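Side-chain contacts in receptor-like protein kinase ANXUR1 (Arabidopsis thaliana, PDB 6FIG), which is a membrane receptor kinase of plant reproduction, probably sensing extracellular signals through its malectin-like ectodomain and phosphorylating serine or threonine residues inside the cell: residues A[246-249]-A[250-253]; A[235-239]-A[240-244]; A[321-324]-A[325-328]. All coordinates share one frame; numbering follows the deposited sequence. Where two conformers were deposited one is given.

Contact 1: A[246-249]-A[250-253]; sequences PADI and YKTA. With CA (calcium ion), chain H.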
loop_
_atom_site.group_PDB
_atom_site.type_symbol
_atom_site.label_atom_id
_atom_site.label_comp_id
_atom_site.label_asym_id
_atom_site.label_seq_id
_atom_site.Cartn_x
_atom_site.Cartn_y
_atom_site.Cartn_z
ATOM N N PRO A 246 -6.784 8.650 -9.435
ATOM C CA PRO A 246 -5.489 9.264 -9.252
ATOM C C PRO A 246 -5.299 10.544 -10.047
ATOM O O PRO A 246 -5.989 10.803 -11.057
ATOM C CB PRO A 246 -4.512 8.179 -9.736
ATOM C CG PRO A 246 -5.291 7.394 -10.704
ATOM C CD PRO A 246 -6.698 7.399 -10.198
ATOM N N ALA A 247 -4.366 11.358 -9.582
ATOM C CA ALA A 247 -4.173 12.697 -10.154
ATOM C C ALA A 247 -3.906 12.667 -11.648
ATOM O O ALA A 247 -4.369 13.549 -12.386
ATOM C CB ALA A 247 -3.058 13.434 -9.448
ATOM N N ASP A 248 -3.191 11.644 -12.108
ATOM C CA ASP A 248 -2.860 11.552 -13.524
ATOM C C ASP A 248 -4.065 11.430 -14.447
ATOM O O ASP A 248 -3.973 11.883 -15.596
ATOM C CB ASP A 248 -1.817 10.460 -13.796
ATOM C CG ASP A 248 -0.367 10.949 -13.546
ATOM O OD1 ASP A 248 -0.097 12.164 -13.371
ATOM O OD2 ASP A 248 0.545 10.115 -13.532
ATOM N N ILE A 249 -5.191 10.881 -13.973
ATOM C CA ILE A 249 -6.417 10.869 -14.767
ATOM C C ILE A 249 -6.808 12.301 -15.132
ATOM O O ILE A 249 -7.128 12.599 -16.302
ATOM C CB ILE A 249 -7.590 10.215 -13.981
ATOM C CG1 ILE A 249 -7.328 8.714 -13.826
ATOM C CG2 ILE A 249 -8.955 10.518 -14.597
ATOM C CD1 ILE A 249 -7.337 7.938 -15.119
ATOM N N TYR A 250 -6.768 13.171 -14.134
ATOM C CA TYR A 250 -7.238 14.551 -14.277
ATOM C C TYR A 250 -6.266 15.439 -15.045
ATOM O O TYR A 250 -6.677 16.489 -15.546
ATOM C CB TYR A 250 -7.579 15.106 -12.892
ATOM C CG TYR A 250 -8.673 14.316 -12.227
ATOM C CD1 TYR A 250 -9.955 14.292 -12.753
ATOM C CD2 TYR A 250 -8.421 13.540 -11.105
ATOM C CE1 TYR A 250 -10.960 13.564 -12.161
ATOM C CE2 TYR A 250 -9.429 12.809 -10.495
ATOM C CZ TYR A 250 -10.684 12.786 -11.048
ATOM O OH TYR A 250 -11.696 12.067 -10.463
ATOM N N LYS A 251 -5.008 15.014 -15.187
ATOM C CA LYS A 251 -4.001 15.804 -15.921
ATOM C C LYS A 251 -3.979 15.571 -17.436
ATOM O O LYS A 251 -3.175 16.196 -18.154
ATOM C CB LYS A 251 -2.597 15.557 -15.341
ATOM C CG LYS A 251 -2.461 16.059 -13.922
ATOM C CD LYS A 251 -1.111 15.695 -13.301
ATOM C CE LYS A 251 -1.098 16.069 -11.825
ATOM N NZ LYS A 251 0.160 15.664 -11.112
ATOM N N THR A 252 -4.822 14.667 -17.934
ATOM C CA THR A 252 -4.985 14.479 -19.360
ATOM C C THR A 252 -6.457 14.439 -19.717
ATOM O O THR A 252 -7.293 14.016 -18.923
ATOM C CB THR A 252 -4.336 13.192 -19.876
ATOM O OG1 THR A 252 -4.875 12.086 -19.152
ATOM C CG2 THR A 252 -2.804 13.249 -19.730
ATOM N N ALA A 253 -6.757 14.816 -20.953
ATOM C CA ALA A 253 -8.126 14.780 -21.449
ATOM C C ALA A 253 -8.156 14.559 -22.952
ATOM O O ALA A 253 -7.162 14.780 -23.663
ATOM C CB ALA A 253 -8.851 16.084 -21.090
HETATM CA CA CA H . -7.196 11.634 -18.572
HETATM O O HOH W 1 -2.915 10.921 -17.735
HETATM O O HOH W 2 0.402 12.946 -10.998
#
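I249 and T252 meet round a calcium ion, which three of their oxygens grip. The carbonyl I249 O binds it at 2.5 Å, and T252 forms a small chelate, giving both T252 O and T252 OG1 at 2.4 Å from the calcium. That bite depends on the threonine's first torsion (56°), which sets OG1 between the backbone N and the carbonyl carbon, where it can share the ion with T252 O. Both being ligands of one cation, I249 O and T252 O lie 3.0 Å apart, adjacent in its coordination shell. N192 OD1, V193 O and N365 O supply the remaining protein ligands. In the second shell, one water donates to D248 O at 2.6 Å and also bonds T252 OG1, tying the hydroxyl to the short helix that precedes it. Further out, the extended K251 chain slants across D248, its CD 3.7 Å from D248 OD1. The charged ends stop short of a salt bridge; a second water accepts from K251 NZ and donates to D248 OD1. The backbone bonds of K251 N to A247 O and D248 O are weak. The buried Y250 ring leads away from the metal, with I249 CG2 over one face and its OH bonded to H285. The helical turn running into strand 252-255 thus forms part of a calcium site within the malectin-like region.

Contact 2: A[235-239]-A[240-244]; sequences INYQN and MPVSI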
loop_
_atom_site.group_PDB
_atom_site.type_symbol
_atom_site.label_atom_id
_atom_site.label_comp_id
_atom_site.label_asym_id
_atom_site.label_seq_id
_atom_site.Cartn_x
_atom_site.Cartn_y
_atom_site.Cartn_z
ATOM N N ILE A 235 -3.453 19.159 -9.202
ATOM C CA ILE A 235 -4.856 18.804 -9.102
ATOM C C ILE A 235 -5.272 19.100 -7.670
ATOM O O ILE A 235 -4.728 18.529 -6.720
ATOM C CB ILE A 235 -5.108 17.321 -9.446
ATOM C CG1 ILE A 235 -4.557 16.978 -10.856
ATOM C CG2 ILE A 235 -6.597 16.992 -9.326
ATOM C CD1 ILE A 235 -5.107 17.834 -11.994
ATOM N N ASN A 236 -6.259 19.966 -7.529
ATOM C CA ASN A 236 -6.741 20.433 -6.248
ATOM C C ASN A 236 -8.034 19.718 -5.848
ATOM O O ASN A 236 -9.135 20.165 -6.149
ATOM C CB ASN A 236 -6.961 21.946 -6.349
ATOM C CG ASN A 236 -7.479 22.547 -5.076
ATOM O OD1 ASN A 236 -7.420 21.925 -4.016
ATOM N ND2 ASN A 236 -8.002 23.787 -5.177
ATOM N N TYR A 237 -7.900 18.593 -5.154
ATOM C CA TYR A 237 -9.063 17.757 -4.856
ATOM C C TYR A 237 -10.150 18.384 -3.958
ATOM O O TYR A 237 -11.291 17.956 -4.015
ATOM C CB TYR A 237 -8.615 16.422 -4.228
ATOM C CG TYR A 237 -8.072 15.402 -5.218
ATOM C CD1 TYR A 237 -6.789 15.512 -5.735
ATOM C CD2 TYR A 237 -8.830 14.304 -5.599
ATOM C CE1 TYR A 237 -6.296 14.575 -6.632
ATOM C CE2 TYR A 237 -8.342 13.348 -6.494
ATOM C CZ TYR A 237 -7.059 13.481 -6.982
ATOM O OH TYR A 237 -6.578 12.536 -7.853
ATOM N N GLN A 238 -9.782 19.329 -3.097
ATOM C CA GLN A 238 -10.713 19.892 -2.091
ATOM C C GLN A 238 -11.309 18.769 -1.211
ATOM O O GLN A 238 -10.548 18.050 -0.589
ATOM C CB GLN A 238 -11.786 20.782 -2.740
ATOM C CG GLN A 238 -11.235 22.029 -3.386
ATOM C CD GLN A 238 -12.341 23.006 -3.810
ATOM O OE1 GLN A 238 -13.429 22.598 -4.257
ATOM N NE2 GLN A 238 -12.059 24.294 -3.681
ATOM N N ASN A 239 -12.634 18.586 -1.174
ATOM C CA ASN A 239 -13.222 17.538 -0.338
ATOM C C ASN A 239 -13.583 16.290 -1.137
ATOM O O ASN A 239 -14.146 15.362 -0.563
ATOM C CB ASN A 239 -14.450 18.030 0.444
ATOM C CG ASN A 239 -14.124 19.155 1.407
ATOM O OD1 ASN A 239 -13.147 19.090 2.145
ATOM N ND2 ASN A 239 -14.956 20.182 1.416
ATOM N N MET A 240 -13.248 16.230 -2.426
ATOM C CA MET A 240 -13.397 14.961 -3.156
ATOM C C MET A 240 -12.322 13.967 -2.717
ATOM O O MET A 240 -11.134 14.309 -2.708
ATOM C CB MET A 240 -13.276 15.138 -4.658
ATOM C CG MET A 240 -13.753 13.901 -5.398
ATOM S SD MET A 240 -13.614 13.953 -7.182
ATOM C CE MET A 240 -11.883 13.565 -7.486
ATOM N N PRO A 241 -12.717 12.723 -2.369
ATOM C CA PRO A 241 -11.701 11.776 -1.937
ATOM C C PRO A 241 -10.680 11.460 -3.021
ATOM O O PRO A 241 -11.047 11.232 -4.163
ATOM C CB PRO A 241 -12.513 10.508 -1.589
ATOM C CG PRO A 241 -13.870 11.043 -1.248
ATOM C CD PRO A 241 -14.080 12.179 -2.194
ATOM N N VAL A 242 -9.400 11.421 -2.644
ATOM C CA VAL A 242 -8.362 11.074 -3.618
ATOM C C VAL A 242 -8.523 9.654 -4.139
ATOM O O VAL A 242 -8.103 9.370 -5.247
ATOM C CB VAL A 242 -6.899 11.313 -3.117
ATOM C CG1 VAL A 242 -6.700 12.778 -2.757
ATOM C CG2 VAL A 242 -6.503 10.390 -2.011
ATOM N N SER A 243 -9.171 8.770 -3.357
ATOM C CA SER A 243 -9.476 7.413 -3.803
ATOM C C SER A 243 -10.388 7.331 -5.016
ATOM O O SER A 243 -10.455 6.284 -5.667
ATOM C CB SER A 243 -10.130 6.578 -2.688
ATOM O OG SER A 243 -9.281 6.464 -1.583
ATOM N N ILE A 244 -11.110 8.422 -5.346
ATOM C CA ILE A 244 -11.979 8.397 -6.509
ATOM C C ILE A 244 -11.189 8.073 -7.775
ATOM O O ILE A 244 -11.586 7.229 -8.560
ATOM C CB ILE A 244 -12.778 9.716 -6.651
ATOM C CG1 ILE A 244 -13.888 9.781 -5.579
ATOM C CG2 ILE A 244 -13.328 9.898 -8.035
ATOM C CD1 ILE A 244 -15.060 8.828 -5.800
HETATM O O HOH W 3 -9.755 15.159 -0.645
#
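The carbonyl oxygen M240 O takes the shortest polar bond here, 2.6 Å from a water that also donates to Q238 O and so straps the two residues together. M240 O also rests 3.6 Å from Y237 CB. The same residues belong to a type II' beta turn from Y237 to M240, closed by M240 N donating to Y237 O at 3.1 Å; the donor stands well above the carbonyl plane, 38° out of it. Q238 holds the second position of the turn with positive phi (56°), although it is not a glycine. The last residue of the turn, M240, and V242 beyond it both pack on the Y237 ring. V242 crosses the tyrosine at about a right angle and sets CG1 over the centre of one face, 3.8 Å from the ring centroid and almost on its normal, a CH-pi contact. M240 meets the ring at a slant: its chain runs straight as far as SD and then bends (chi3 80°), bringing CE to 3.7 Å from Y237 CD2. Y237 OH bonds A245 O, just ahead of helix 247-250. The loop lies at the surface, yet M240 packs on Y250 of that helix and on P327 and Y329 of strand 327-336, while P241 and V242 pack on D134 of the second subunit. It thus bridges the short helix and the strand, with one flank against the second subunit.

Contact 3: A[321-324]-A[325-328]; sequences TGEK and GIPM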
loop_
_atom_site.group_PDB
_atom_site.type_symbol
_atom_site.label_atom_id
_atom_site.label_comp_id
_atom_site.label_asym_id
_atom_site.label_seq_id
_atom_site.Cartn_x
_atom_site.Cartn_y
_atom_site.Cartn_z
ATOM N N THR A 321 -17.184 23.081 -11.131
ATOM C CA THR A 321 -16.139 23.045 -10.076
ATOM C C THR A 321 -15.826 24.388 -9.443
ATOM O O THR A 321 -15.341 24.437 -8.305
ATOM C CB THR A 321 -14.822 22.465 -10.601
ATOM O OG1 THR A 321 -14.275 23.344 -11.585
ATOM C CG2 THR A 321 -15.040 21.113 -11.202
ATOM N N GLY A 322 -16.044 25.465 -10.184
ATOM C CA GLY A 322 -15.718 26.807 -9.742
ATOM C C GLY A 322 -14.303 27.259 -10.051
ATOM O O GLY A 322 -14.039 28.435 -9.953
ATOM N N GLU A 323 -13.388 26.364 -10.434
ATOM C CA GLU A 323 -11.995 26.751 -10.642
ATOM C C GLU A 323 -11.223 25.748 -11.488
ATOM O O GLU A 323 -11.429 24.531 -11.410
ATOM C CB GLU A 323 -11.261 26.926 -9.292
ATOM C CG GLU A 323 -9.980 27.760 -9.364
ATOM C CD GLU A 323 -9.213 27.844 -8.047
ATOM O OE1 GLU A 323 -9.708 27.403 -6.980
ATOM O OE2 GLU A 323 -8.072 28.343 -8.088
ATOM N N LYS A 324 -10.301 26.281 -12.276
ATOM C CA LYS A 324 -9.288 25.482 -12.953
ATOM C C LYS A 324 -8.563 24.593 -11.953
ATOM O O LYS A 324 -8.219 25.030 -10.856
ATOM C CB LYS A 324 -8.279 26.432 -13.606
ATOM C CG LYS A 324 -7.233 25.800 -14.497
ATOM C CD LYS A 324 -6.217 26.870 -14.854
ATOM C CE LYS A 324 -5.424 26.517 -16.087
ATOM N NZ LYS A 324 -4.629 27.712 -16.485
ATOM N N GLY A 325 -8.340 23.343 -12.337
ATOM C CA GLY A 325 -7.559 22.414 -11.536
ATOM C C GLY A 325 -8.316 21.631 -10.485
ATOM O O GLY A 325 -7.723 20.753 -9.873
ATOM N N ILE A 326 -9.604 21.893 -10.287
ATOM C CA ILE A 326 -10.414 21.105 -9.333
ATOM C C ILE A 326 -11.027 19.928 -10.091
ATOM O O ILE A 326 -11.726 20.135 -11.088
ATOM C CB ILE A 326 -11.514 21.960 -8.659
ATOM C CG1 ILE A 326 -10.883 23.049 -7.786
ATOM C CG2 ILE A 326 -12.465 21.110 -7.828
ATOM C CD1 ILE A 326 -11.857 24.046 -7.205
ATOM N N PRO A 327 -10.767 18.687 -9.637
ATOM C CA PRO A 327 -11.317 17.515 -10.281
ATOM C C PRO A 327 -12.741 17.256 -9.793
ATOM O O PRO A 327 -13.145 17.714 -8.720
ATOM C CB PRO A 327 -10.385 16.394 -9.808
ATOM C CG PRO A 327 -10.018 16.819 -8.423
ATOM C CD PRO A 327 -9.942 18.326 -8.467
ATOM N N MET A 328 -13.482 16.484 -10.575
ATOM C CA MET A 328 -14.833 16.087 -10.205
ATOM C C MET A 328 -15.228 14.884 -11.017
ATOM O O MET A 328 -14.554 14.488 -11.975
ATOM C CB MET A 328 -15.826 17.218 -10.490
ATOM C CG MET A 328 -15.859 17.593 -11.956
ATOM S SD MET A 328 -17.310 18.549 -12.466
ATOM C CE MET A 328 -18.579 17.299 -12.384
HETATM O O HOH W 4 -11.866 22.100 -12.906
#
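T321 and I326 face each other through their branched carbons, T321 CB 3.9 Å from I326 CB. The threonine methyl leads on along the following strand, with CG2 3.5 Å from I326 O and 3.7 Å from M328 SD. There the two side chains cross at about a right angle, and M328, its CG set by chi1 (61°) between the backbone N and the carbonyl carbon, brings CG and SD to the methyl. E323 and I326 also cross roughly perpendicularly: I326 CD1 reaches E323 CB at 3.6 Å, carried there by the straight outer torsion of the isoleucine (chi2 173°). The methyl end of I326 therefore rests against both the carbonyl O of T321 and CB of the glutamate, whose extended chain takes its carboxylate outward. The T321 hydroxyl bonds I317 O, four residues back in helix 317-321, and weakly accepts from E323 N. Closing the loop is a weak bond of I326 N to E323 O, 3.4 Å long but nearly straight. A water reinforces it, donating to I326 O at 2.7 Å and to E323 O. G322 and G325 both have positive phi, at which a side chain would press on the preceding carbonyl. The first ends helix 317-321; the second is the third residue of a type II beta turn, E323 to I326, which reverses the chain between helix 317-321 and strand 327-336.

Overall arrangement
Along the chain the order is contact 2, contact 1, contact 3; each shapes its own local turn, and they follow in series without nesting or crossing. Contact 2 folds the loop after strand 225-228, contact 1 the short helix leading into strand 252-255, and contact 3 the loop from helix 317-321 into strand 327-336. They nevertheless form one cluster, with centres 10 to 12 Å apart. N236 and G325 probably share a backbone hydrogen bond that joins 235-239 to 325-328, and I235 packs on P327. Y250 of contact 1 sits at the junction, touching I244 of contact 2 and P327 and M328 of contact 3.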